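Local coordinates for protein regulator of polyketide synthase expression (Bifidobacterium adolescentis, PDB 3ONQ) that is of unknown function but carries a PucR-type helix-turn-helix domain and probably regulates transcription by binding DNA, at residues C56-G60 / A139-T143; G60-S64 / G92-L96; E120-L126 / R158-A162; F145-A149 / E168-D174. All blocks are in the same frame, centred on the assembly; numbering follows the deposited sequence.

Contact 1: C56-G60 / A139-T143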
loop_
_atom_site.group_PDB
_atom_site.type_symbol
_atom_site.label_atom_id
_atom_site.label_comp_id
_atom_site.label_asym_id
_atom_site.label_seq_id
_atom_site.Cartn_x
_atom_site.Cartn_y
_atom_site.Cartn_z
ATOM N N CYS B 56 -13.759 -12.829 7.076
ATOM C CA CYS B 56 -13.761 -12.730 8.521
ATOM C C CYS B 56 -14.602 -11.536 8.940
ATOM O O CYS B 56 -14.935 -10.689 8.104
ATOM C CB CYS B 56 -12.322 -12.564 9.037
ATOM S SG CYS B 56 -11.511 -11.003 8.501
ATOM N N PHE B 57 -14.929 -11.472 10.231
ATOM C CA PHE B 57 -15.606 -10.321 10.810
ATOM C C PHE B 57 -15.257 -10.310 12.282
ATOM O O PHE B 57 -14.744 -11.301 12.811
ATOM C CB PHE B 57 -17.129 -10.403 10.622
ATOM C CG PHE B 57 -17.752 -11.635 11.226
ATOM C CD1 PHE B 57 -18.138 -11.653 12.559
ATOM C CD2 PHE B 57 -17.959 -12.771 10.460
ATOM C CE1 PHE B 57 -18.711 -12.789 13.118
ATOM C CE2 PHE B 57 -18.534 -13.907 11.010
ATOM C CZ PHE B 57 -18.905 -13.922 12.347
ATOM N N ALA B 58 -15.539 -9.198 12.947
ATOM C CA ALA B 58 -15.158 -9.056 14.339
ATOM C C ALA B 58 -16.348 -8.659 15.204
ATOM O O ALA B 58 -17.273 -7.981 14.745
ATOM C CB ALA B 58 -14.025 -8.028 14.472
ATOM N N ILE B 59 -16.315 -9.095 16.457
ATOM C CA ILE B 59 -17.300 -8.705 17.447
ATOM C C ILE B 59 -16.513 -8.254 18.655
ATOM O O ILE B 59 -15.494 -8.874 18.997
ATOM C CB ILE B 59 -18.182 -9.892 17.869
ATOM C CG1 ILE B 59 -18.923 -10.461 16.664
ATOM C CG2 ILE B 59 -19.185 -9.459 18.929
ATOM C CD1 ILE B 59 -19.758 -11.715 16.990
ATOM N N GLY B 60 -16.959 -7.179 19.300
ATOM C CA GLY B 60 -16.252 -6.670 20.459
ATOM C C GLY B 60 -17.202 -6.021 21.446
ATOM O O GLY B 60 -18.244 -5.488 21.061
ATOM N N ALA B 139 -11.196 -5.088 10.293
ATOM C CA ALA B 139 -12.303 -5.493 11.159
ATOM C C ALA B 139 -11.986 -5.237 12.629
ATOM O O ALA B 139 -12.802 -4.696 13.375
ATOM C CB ALA B 139 -12.653 -6.983 10.937
ATOM N N LEU B 140 -10.799 -5.635 13.058
ATOM C CA LEU B 140 -10.416 -5.412 14.446
ATOM C C LEU B 140 -10.288 -3.920 14.798
ATOM O O LEU B 140 -10.689 -3.492 15.875
ATOM C CB LEU B 140 -9.135 -6.169 14.780
ATOM C CG LEU B 140 -9.350 -7.683 14.908
ATOM C CD1 LEU B 140 -8.017 -8.452 14.959
ATOM C CD2 LEU B 140 -10.162 -7.967 16.152
ATOM N N ARG B 141 -9.727 -3.130 13.896
ATOM C CA ARG B 141 -9.550 -1.720 14.184
ATOM C C ARG B 141 -10.879 -0.943 14.169
ATOM O O ARG B 141 -11.136 -0.144 15.062
ATOM C CB ARG B 141 -8.502 -1.100 13.261
ATOM C CG ARG B 141 -7.078 -1.514 13.644
ATOM C CD ARG B 141 -6.023 -0.916 12.725
ATOM N NE ARG B 141 -6.002 0.545 12.725
ATOM C CZ ARG B 141 -5.283 1.286 13.567
ATOM N NH1 ARG B 141 -4.531 0.703 14.491
ATOM N NH2 ARG B 141 -5.312 2.611 13.487
ATOM N N GLU B 142 -11.738 -1.185 13.186
ATOM C CA GLU B 142 -13.020 -0.482 13.188
ATOM C C GLU B 142 -13.814 -0.864 14.429
ATOM O O GLU B 142 -14.580 -0.050 14.966
ATOM C CB GLU B 142 -13.826 -0.730 11.906
ATOM C CG GLU B 142 -14.298 -2.172 11.693
ATOM C CD GLU B 142 -14.710 -2.424 10.241
ATOM O OE1 GLU B 142 -15.168 -1.478 9.569
ATOM O OE2 GLU B 142 -14.559 -3.564 9.760
ATOM N N THR B 143 -13.619 -2.096 14.896
ATOM C CA THR B 143 -14.283 -2.557 16.113
ATOM C C THR B 143 -13.715 -1.820 17.331
ATOM O O THR B 143 -14.461 -1.268 18.141
ATOM C CB THR B 143 -14.164 -4.077 16.293
ATOM O OG1 THR B 143 -14.869 -4.736 15.232
ATOM C CG2 THR B 143 -14.765 -4.512 17.625
#
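Ala58 on strand 55-61 lies against helix 132-149, its methyl set among Ala139, Leu140 and Thr143. CB of Ala58 is 3.9 Å from CB of Ala139, and it also reaches OG1 of Thr143 at 3.5 Å. Leu140 adds the end of one branch, CD2, at 4.2 Å from Ala58 CB. One turn along the helix Thr143 meets the strand again: its methyl CG2 lies over the backbone of Gly60, 3.8 Å from Gly60 N, where the lack of a side chain leaves room for it. Thr143 can do both because CG2 is anti to its own backbone N while OG1 turns back beside that N (chi1 -65°). There OG1 donates to Ala139 O at 2.8 Å, and this oxygen also accepts the helical bond from Thr143 N; the two donors come from opposite faces of the carbonyl plane. The strand and helix segments run 27° from parallel, 7.6 Å apart at closest, as the small Ala58, Gly60 and Ala139 allow. Outside the pair, strands 94-100 and 124-131 hold 55-61 in the sheet through bonds such as Ile59 with Ala97 and Gly60 with Tyr125, and helix 107-114 covers Phe57 and Ile59 on the other face of this alpha-beta-alpha sandwich. Close van der Waals packing thus sets methyls against each other and against two oxygens already bonded together within the helix.

Contact 2: G60-S64 / G92-L96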
loop_
_atom_site.group_PDB
_atom_site.type_symbol
_atom_site.label_atom_id
_atom_site.label_comp_id
_atom_site.label_asym_id
_atom_site.label_seq_id
_atom_site.Cartn_x
_atom_site.Cartn_y
_atom_site.Cartn_z
ATOM N N GLY B 60 -16.959 -7.179 19.300
ATOM C CA GLY B 60 -16.252 -6.670 20.459
ATOM C C GLY B 60 -17.202 -6.021 21.446
ATOM O O GLY B 60 -18.244 -5.488 21.061
ATOM N N GLY B 61 -16.837 -6.077 22.723
ATOM C CA GLY B 61 -17.598 -5.445 23.784
ATOM C C GLY B 61 -16.943 -5.787 25.106
ATOM O O GLY B 61 -15.787 -6.204 25.136
ATOM N N VAL B 62 -17.675 -5.616 26.201
ATOM C CA VAL B 62 -17.126 -5.899 27.521
ATOM C C VAL B 62 -17.695 -7.215 28.032
ATOM O O VAL B 62 -18.900 -7.414 27.987
ATOM C CB VAL B 62 -17.484 -4.780 28.505
ATOM C CG1 VAL B 62 -16.969 -5.105 29.911
ATOM C CG2 VAL B 62 -16.946 -3.436 28.007
ATOM N N PRO B 63 -16.833 -8.114 28.532
ATOM C CA PRO B 63 -17.341 -9.429 28.949
ATOM C C PRO B 63 -18.417 -9.334 30.025
ATOM O O PRO B 63 -18.382 -8.439 30.859
ATOM C CB PRO B 63 -16.096 -10.168 29.468
ATOM C CG PRO B 63 -14.987 -9.159 29.484
ATOM C CD PRO B 63 -15.364 -8.032 28.581
ATOM N N SER B 64 -19.378 -10.249 29.972
ATOM C CA SER B 64 -20.524 -10.239 30.870
ATOM C C SER B 64 -20.113 -10.512 32.316
ATOM O O SER B 64 -20.600 -9.867 33.243
ATOM C CB SER B 64 -21.540 -11.288 30.420
ATOM O OG SER B 64 -22.835 -10.960 30.885
ATOM N N GLY B 92 -7.846 -2.852 26.667
ATOM C CA GLY B 92 -8.437 -2.142 27.782
ATOM C C GLY B 92 -9.434 -3.064 28.461
ATOM O O GLY B 92 -9.118 -4.212 28.763
ATOM N N THR B 93 -10.642 -2.567 28.687
ATOM C CA THR B 93 -11.707 -3.378 29.259
ATOM C C THR B 93 -12.424 -4.241 28.209
ATOM O O THR B 93 -13.269 -5.074 28.559
ATOM C CB THR B 93 -12.773 -2.478 29.875
ATOM O OG1 THR B 93 -13.249 -1.585 28.861
ATOM C CG2 THR B 93 -12.192 -1.667 31.021
ATOM N N PHE B 94 -12.108 -4.036 26.931
ATOM C CA PHE B 94 -12.827 -4.722 25.849
ATOM C C PHE B 94 -12.225 -6.082 25.491
ATOM O O PHE B 94 -11.012 -6.259 25.529
ATOM C CB PHE B 94 -12.840 -3.866 24.583
ATOM C CG PHE B 94 -13.367 -2.485 24.793
ATOM C CD1 PHE B 94 -14.624 -2.286 25.333
ATOM C CD2 PHE B 94 -12.613 -1.384 24.431
ATOM C CE1 PHE B 94 -15.108 -1.011 25.522
ATOM C CE2 PHE B 94 -13.097 -0.110 24.619
ATOM C CZ PHE B 94 -14.340 0.074 25.168
ATOM N N LEU B 95 -13.088 -7.031 25.137
ATOM C CA LEU B 95 -12.663 -8.270 24.492
ATOM C C LEU B 95 -13.071 -8.183 23.027
ATOM O O LEU B 95 -14.223 -7.877 22.723
ATOM C CB LEU B 95 -13.321 -9.483 25.156
ATOM C CG LEU B 95 -12.949 -10.867 24.614
ATOM C CD1 LEU B 95 -12.968 -11.894 25.718
ATOM C CD2 LEU B 95 -13.882 -11.294 23.466
ATOM N N LEU B 96 -12.124 -8.422 22.124
ATOM C CA LEU B 96 -12.411 -8.422 20.690
ATOM C C LEU B 96 -12.178 -9.818 20.144
ATOM O O LEU B 96 -11.207 -10.476 20.509
ATOM C CB LEU B 96 -11.524 -7.426 19.932
ATOM C CG LEU B 96 -11.913 -5.947 19.909
ATOM C CD1 LEU B 96 -12.150 -5.426 21.298
ATOM C CD2 LEU B 96 -10.843 -5.118 19.196
#
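Val62 and Phe94 meet where the antiparallel pairing of strands 55-61 and 94-100 gives way to loop, at one end of the mixed sheet. The valine branch CG2 approaches the phenylalanine ring obliquely, 3.7 Å from CD1, and the ring holds this place with CG turned beside its own backbone N (chi1 -54°). OG1 of Thr93 lies above one face of the same ring, toward its rim, while Gly61 O sits near the ring plane at the edge. The other valine branch, CG1, lies 3.9 Å from Thr93 O. Next along the chain, Pro63 sets CD 4.2 Å from CB of Leu95, on the side where Leu95 also packs on helix 67-80. Leu96 points to the other side of the sheet, onto helix 132-149, and there Gly60, with no side chain, leaves room for it beside the strand. Between the two faces, Gly61 and Leu95 form a hydrogen-bonded antiparallel pair and Gly60 and Leu96 the adjoining non-hydrogen-bonded pair. Leu95 N donates to Gly61 O at 2.8 Å, almost straight onto the carbonyl. Gly61 N returns a longer bond of 3.2 Å to Leu95 O. That oxygen also receives a CA-H...O contact from Gly60 CA at 3.3 Å.

Contact 3: E120-L126 / R158-A162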
loop_
_atom_site.group_PDB
_atom_site.type_symbol
_atom_site.label_atom_id
_atom_site.label_comp_id
_atom_site.label_asym_id
_atom_site.label_seq_id
_atom_site.Cartn_x
_atom_site.Cartn_y
_atom_site.Cartn_z
ATOM N N GLU B 120 -24.574 -6.370 29.200
ATOM C CA GLU B 120 -25.708 -5.622 28.679
ATOM C C GLU B 120 -25.563 -4.135 28.979
ATOM O O GLU B 120 -26.264 -3.307 28.395
ATOM C CB GLU B 120 -27.017 -6.137 29.303
ATOM C CG GLU B 120 -27.364 -7.589 28.975
ATOM C CD GLU B 120 -28.024 -7.747 27.611
ATOM O OE1 GLU B 120 -28.824 -6.865 27.227
ATOM O OE2 GLU B 120 -27.738 -8.754 26.924
ATOM N N ASP B 121 -24.660 -3.797 29.894
ATOM C CA ASP B 121 -24.519 -2.415 30.366
ATOM C C ASP B 121 -23.430 -1.674 29.606
ATOM O O ASP B 121 -23.140 -0.514 29.896
ATOM C CB ASP B 121 -24.185 -2.376 31.862
ATOM C CG ASP B 121 -25.268 -3.002 32.726
ATOM O OD1 ASP B 121 -26.465 -2.749 32.470
ATOM O OD2 ASP B 121 -24.914 -3.748 33.667
ATOM N N GLU B 122 -22.818 -2.358 28.644
ATOM C CA GLU B 122 -21.736 -1.789 27.854
ATOM C C GLU B 122 -22.007 -1.986 26.360
ATOM O O GLU B 122 -22.722 -2.898 25.962
ATOM C CB GLU B 122 -20.398 -2.435 28.232
ATOM C CG GLU B 122 -20.097 -2.447 29.733
ATOM C CD GLU B 122 -19.990 -1.047 30.329
ATOM O OE1 GLU B 122 -19.728 -0.086 29.569
ATOM O OE2 GLU B 122 -20.167 -0.913 31.562
ATOM N N PRO B 123 -21.436 -1.116 25.525
ATOM C CA PRO B 123 -21.598 -1.224 24.075
ATOM C C PRO B 123 -21.054 -2.534 23.518
ATOM O O PRO B 123 -20.152 -3.153 24.086
ATOM C CB PRO B 123 -20.775 -0.045 23.554
ATOM C CG PRO B 123 -20.827 0.945 24.674
ATOM C CD PRO B 123 -20.706 0.103 25.906
ATOM N N LEU B 124 -21.637 -2.948 22.402
ATOM C CA LEU B 124 -21.263 -4.148 21.691
ATOM C C LEU B 124 -21.220 -3.735 20.223
ATOM O O LEU B 124 -22.118 -3.028 19.756
ATOM C CB LEU B 124 -22.337 -5.213 21.914
ATOM C CG LEU B 124 -22.270 -6.529 21.153
ATOM C CD1 LEU B 124 -21.100 -7.362 21.649
ATOM C CD2 LEU B 124 -23.569 -7.300 21.306
ATOM N N TYR B 125 -20.182 -4.148 19.497
ATOM C CA TYR B 125 -20.059 -3.794 18.080
ATOM C C TYR B 125 -19.819 -5.011 17.184
ATOM O O TYR B 125 -19.000 -5.873 17.506
ATOM C CB TYR B 125 -18.932 -2.777 17.877
ATOM C CG TYR B 125 -18.727 -2.382 16.428
ATOM C CD1 TYR B 125 -19.446 -1.339 15.876
ATOM C CD2 TYR B 125 -17.834 -3.076 15.603
ATOM C CE1 TYR B 125 -19.275 -0.969 14.544
ATOM C CE2 TYR B 125 -17.650 -2.701 14.261
ATOM C CZ TYR B 125 -18.381 -1.646 13.744
ATOM O OH TYR B 125 -18.239 -1.251 12.432
ATOM N N LEU B 126 -20.535 -5.065 16.061
ATOM C CA LEU B 126 -20.397 -6.137 15.072
ATOM C C LEU B 126 -19.875 -5.554 13.764
ATOM O O LEU B 126 -20.499 -4.665 13.208
ATOM C CB LEU B 126 -21.762 -6.807 14.821
ATOM C CG LEU B 126 -21.810 -7.861 13.697
ATOM C CD1 LEU B 126 -20.883 -9.036 14.008
ATOM C CD2 LEU B 126 -23.226 -8.380 13.409
ATOM N N ARG B 158 -27.922 -1.985 19.817
ATOM C CA ARG B 158 -27.214 -3.160 20.297
ATOM C C ARG B 158 -27.540 -4.331 19.377
ATOM O O ARG B 158 -28.688 -4.754 19.296
ATOM C CB ARG B 158 -27.605 -3.482 21.738
ATOM C CG ARG B 158 -26.903 -4.707 22.286
ATOM C CD ARG B 158 -27.224 -4.927 23.753
ATOM N NE ARG B 158 -26.609 -6.151 24.252
ATOM C CZ ARG B 158 -25.508 -6.190 24.994
ATOM N NH1 ARG B 158 -24.900 -5.066 25.346
ATOM N NH2 ARG B 158 -25.023 -7.356 25.395
ATOM N N PRO B 159 -26.550 -4.846 18.670
ATOM C CA PRO B 159 -25.205 -4.291 18.677
ATOM C C PRO B 159 -25.088 -3.054 17.805
ATOM O O PRO B 159 -25.888 -2.855 16.908
ATOM C CB PRO B 159 -24.393 -5.408 18.046
ATOM C CG PRO B 159 -25.315 -6.001 17.082
ATOM C CD PRO B 159 -26.681 -5.914 17.675
ATOM N N LEU B 160 -24.082 -2.245 18.075
ATOM C CA LEU B 160 -23.713 -1.170 17.196
ATOM C C LEU B 160 -23.180 -1.838 15.939
ATOM O O LEU B 160 -22.568 -2.890 16.012
ATOM C CB LEU B 160 -22.622 -0.324 17.823
ATOM C CG LEU B 160 -22.983 0.437 19.088
ATOM C CD1 LEU B 160 -21.735 0.868 19.803
ATOM C CD2 LEU B 160 -23.821 1.622 18.725
ATOM N N ARG B 161 -23.420 -1.236 14.785
ATOM C CA ARG B 161 -22.989 -1.832 13.534
ATOM C C ARG B 161 -22.355 -0.863 12.560
ATOM O O ARG B 161 -22.626 0.317 12.582
ATOM C CB ARG B 161 -24.183 -2.448 12.805
ATOM C CG ARG B 161 -24.837 -3.623 13.460
ATOM C CD ARG B 161 -25.821 -4.237 12.499
ATOM N NE ARG B 161 -26.507 -5.391 13.054
ATOM C CZ ARG B 161 -27.447 -5.320 13.983
ATOM N NH1 ARG B 161 -28.021 -6.424 14.429
ATOM N NH2 ARG B 161 -27.808 -4.145 14.470
ATOM N N ALA B 162 -21.500 -1.394 11.700
ATOM C CA ALA B 162 -21.083 -0.697 10.507
ATOM C C ALA B 162 -20.522 0.701 10.718
ATOM O O ALA B 162 -19.564 0.909 11.437
ATOM C CB ALA B 162 -22.205 -0.678 9.489
HETATM O O HOH W 1 -25.014 -2.923 24.223
HETATM O O HOH W 2 -21.356 -4.180 10.754
#
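Leu124 and Pro159 run side by side, leucine CD2 3.9 Å from proline CB, beside the parallel strand pairing (124-131 with 160-161) that closes a beta-alpha-beta unit. A cis peptide bond precedes Pro159, whose ring also fits against CB of Leu126, filling the hollow between two leucines. On the opposite face of the sheet, with Tyr125, Leu160 is the matching bump: its CD1 reaches CB of Pro123 at 4.0 Å and its CB meets the tyrosine ring. That ring runs alongside the strand past Leu160 and Arg161, and its OH donates to Ala162 O at 2.7 Å, in the carbonyl plane on a lone pair. Leu160 bridges the strands by its backbone, N to Leu124 O at 2.7 Å and O from Leu126 N at 3.0 Å. Arg158, extended from CG to NE, slots its guanidinium between Glu120 on one face and Leu124 on the other, with Glu122 O at the edge. Glu120 OE2, 3.4 Å from Arg158 NH2, stands above that plane with no N-H aimed at it, so charge alone holds this pair; NH1 hydrogen-bonds to Ser119 O. Chemistry thus shifts from an ionic loop end at Glu120 to directed bonds and apolar packing at Leu160 and Tyr125.

Contact 4: F145-A149 / E168-D174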
loop_
_atom_site.group_PDB
_atom_site.type_symbol
_atom_site.label_atom_id
_atom_site.label_comp_id
_atom_site.label_asym_id
_atom_site.label_seq_id
_atom_site.Cartn_x
_atom_site.Cartn_y
_atom_site.Cartn_z
ATOM N N PHE B 145 -12.084 1.133 17.430
ATOM C CA PHE B 145 -12.467 2.544 17.392
ATOM C C PHE B 145 -13.961 2.785 17.672
ATOM O O PHE B 145 -14.316 3.778 18.309
ATOM C CB PHE B 145 -12.087 3.182 16.059
ATOM C CG PHE B 145 -10.633 3.570 15.951
ATOM C CD1 PHE B 145 -10.115 4.593 16.726
ATOM C CD2 PHE B 145 -9.805 2.948 15.025
ATOM C CE1 PHE B 145 -8.783 4.980 16.610
ATOM C CE2 PHE B 145 -8.482 3.317 14.901
ATOM C CZ PHE B 145 -7.963 4.332 15.692
ATOM N N SER B 146 -14.824 1.894 17.186
ATOM C CA SER B 146 -16.265 2.010 17.437
ATOM C C SER B 146 -16.563 1.903 18.924
ATOM O O SER B 146 -17.365 2.662 19.456
ATOM C CB SER B 146 -17.083 0.953 16.668
ATOM O OG SER B 146 -17.114 1.231 15.278
ATOM N N LEU B 147 -15.898 0.972 19.597
ATOM C CA LEU B 147 -16.140 0.771 21.018
ATOM C C LEU B 147 -15.637 1.974 21.806
ATOM O O LEU B 147 -16.282 2.394 22.750
ATOM C CB LEU B 147 -15.483 -0.525 21.515
ATOM C CG LEU B 147 -16.128 -1.829 21.008
ATOM C CD1 LEU B 147 -15.242 -3.058 21.303
ATOM C CD2 LEU B 147 -17.535 -2.049 21.589
ATOM N N GLN B 148 -14.490 2.529 21.417
ATOM C CA GLN B 148 -13.972 3.741 22.059
ATOM C C GLN B 148 -14.857 4.971 21.782
ATOM O O GLN B 148 -14.915 5.896 22.579
ATOM C CB GLN B 148 -12.533 4.021 21.607
ATOM C CG GLN B 148 -11.520 2.984 22.084
ATOM C CD GLN B 148 -10.086 3.373 21.774
ATOM O OE1 GLN B 148 -9.771 3.798 20.659
ATOM N NE2 GLN B 148 -9.204 3.232 22.768
ATOM N N ALA B 149 -15.534 4.969 20.642
ATOM C CA ALA B 149 -16.379 6.085 20.221
ATOM C C ALA B 149 -17.785 6.028 20.846
ATOM O O ALA B 149 -18.427 7.057 21.060
ATOM C CB ALA B 149 -16.478 6.098 18.682
ATOM N N GLU B 168 -17.205 10.297 15.268
ATOM C CA GLU B 168 -16.470 10.108 16.516
ATOM C C GLU B 168 -15.184 9.293 16.278
ATOM O O GLU B 168 -14.129 9.587 16.857
ATOM C CB GLU B 168 -17.352 9.440 17.571
ATOM C CG GLU B 168 -18.526 10.293 18.019
ATOM C CD GLU B 168 -19.686 10.304 17.029
ATOM O OE1 GLU B 168 -19.688 9.517 16.057
ATOM O OE2 GLU B 168 -20.606 11.105 17.243
ATOM N N ARG B 169 -15.272 8.283 15.416
ATOM C CA ARG B 169 -14.092 7.506 15.056
ATOM C C ARG B 169 -13.067 8.389 14.370
ATOM O O ARG B 169 -11.876 8.324 14.676
ATOM C CB ARG B 169 -14.466 6.324 14.156
ATOM C CG ARG B 169 -15.169 5.195 14.909
ATOM C CD ARG B 169 -15.783 4.186 13.943
ATOM N NE ARG B 169 -14.804 3.734 12.953
ATOM C CZ ARG B 169 -15.118 3.041 11.863
ATOM N NH1 ARG B 169 -16.386 2.691 11.646
ATOM N NH2 ARG B 169 -14.170 2.684 10.999
ATOM N N ALA B 170 -13.528 9.215 13.437
ATOM C CA ALA B 170 -12.626 10.146 12.768
ATOM C C ALA B 170 -11.961 11.092 13.770
ATOM O O ALA B 170 -10.751 11.344 13.684
ATOM C CB ALA B 170 -13.351 10.913 11.666
ATOM N N LEU B 171 -12.728 11.584 14.746
ATOM C CA LEU B 171 -12.154 12.437 15.800
ATOM C C LEU B 171 -11.062 11.721 16.615
ATOM O O LEU B 171 -10.156 12.361 17.148
ATOM C CB LEU B 171 -13.236 12.954 16.756
ATOM C CG LEU B 171 -14.216 13.986 16.183
ATOM C CD1 LEU B 171 -15.427 14.123 17.093
ATOM C CD2 LEU B 171 -13.520 15.339 15.959
ATOM N N LEU B 172 -11.170 10.401 16.736
ATOM C CA LEU B 172 -10.161 9.613 17.459
ATOM C C LEU B 172 -8.921 9.322 16.615
ATOM O O LEU B 172 -7.917 8.829 17.127
ATOM C CB LEU B 172 -10.752 8.289 17.938
ATOM C CG LEU B 172 -11.809 8.404 19.041
ATOM C CD1 LEU B 172 -12.377 7.005 19.360
ATOM C CD2 LEU B 172 -11.203 9.041 20.280
ATOM N N GLY B 173 -9.000 9.603 15.320
ATOM C CA GLY B 173 -7.846 9.437 14.444
ATOM C C GLY B 173 -7.911 8.169 13.603
ATOM O O GLY B 173 -6.908 7.735 13.068
ATOM N N ASP B 174 -9.097 7.576 13.490
ATOM C CA ASP B 174 -9.307 6.374 12.688
ATOM C C ASP B 174 -9.341 6.701 11.193
ATOM O O ASP B 174 -10.338 7.202 10.690
ATOM C CB ASP B 174 -10.648 5.744 13.087
ATOM C CG ASP B 174 -10.948 4.459 12.331
ATOM O OD1 ASP B 174 -10.098 4.031 11.514
ATOM O OD2 ASP B 174 -12.031 3.869 12.580
HETATM O O HOH W 3 -18.784 2.675 13.171
#
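Where helices 132-149 and 166-172 cross, the Phe145 ring carries Asp174 CB over the centre of one face, a CH-pi contact 3.5 Å from the centroid, and the aspartate carboxylate stacks beside it with its plane 14° from the ring's. The closest pair is Phe145 CD2 with Asp174 CG at 3.3 Å. Leu172 sets its CB near the CD1 corner of the ring. The guanidinium of Arg169 has Asp174 and a water at its edges: NE and NH2 both grip OD2 in the guanidinium plane, NE at 2.8 Å, and the chain reaches there by bending at chi3 (51°). The helices cross at 103°, their segments 9.0 Å apart at the axes, and helix 166-172 ends in a Schellman motif at Gly173. Asp174 then serves as N-cap of helix 175-190, its OD1 bonded to Tyr176 N, so one carboxylate ties the helix start to Arg169 and to the phenylalanine face. Nearer the crossing, Ala149 CB sits 3.6 Å from Glu168 CB, and Leu172 CD1 rests on Gln148 CB at 3.7 Å. The acid of Glu168 leads away to a salt bridge with Arg245. Leu171 and Leu172 also face the second subunit, where Leu171 and Met259 of that chain pack on them, which places the crossing beside a subunit interface. Ser146 OG, bonded to Glu142 O, accepts a hydrogen bond from the water at 3.1 Å, and that same water accepts from Arg169 NH1 at 2.8 Å.

In the fold
Contacts 1 and 4 are buried and both use helix 132-149: contact 1 lays it on the sheet through small groups, whereas contact 4 crosses it with helix 166-172 through an aromatic face stacked on an aspartate that is itself gripped by Arg169, next to another subunit. Contacts 2 and 3 are only partly buried and are strand pairings within one sheet, antiparallel and parallel; both are joined by backbone bonds, with more side-chain packing in contact 3, where charged groups gather at Arg158 and Arg161. Gly60 belongs to contacts 1 and 2 and its carbonyl also reaches Tyr125 of contact 3. Leu147, on helix 132-149, packs on contacts 2 and 3.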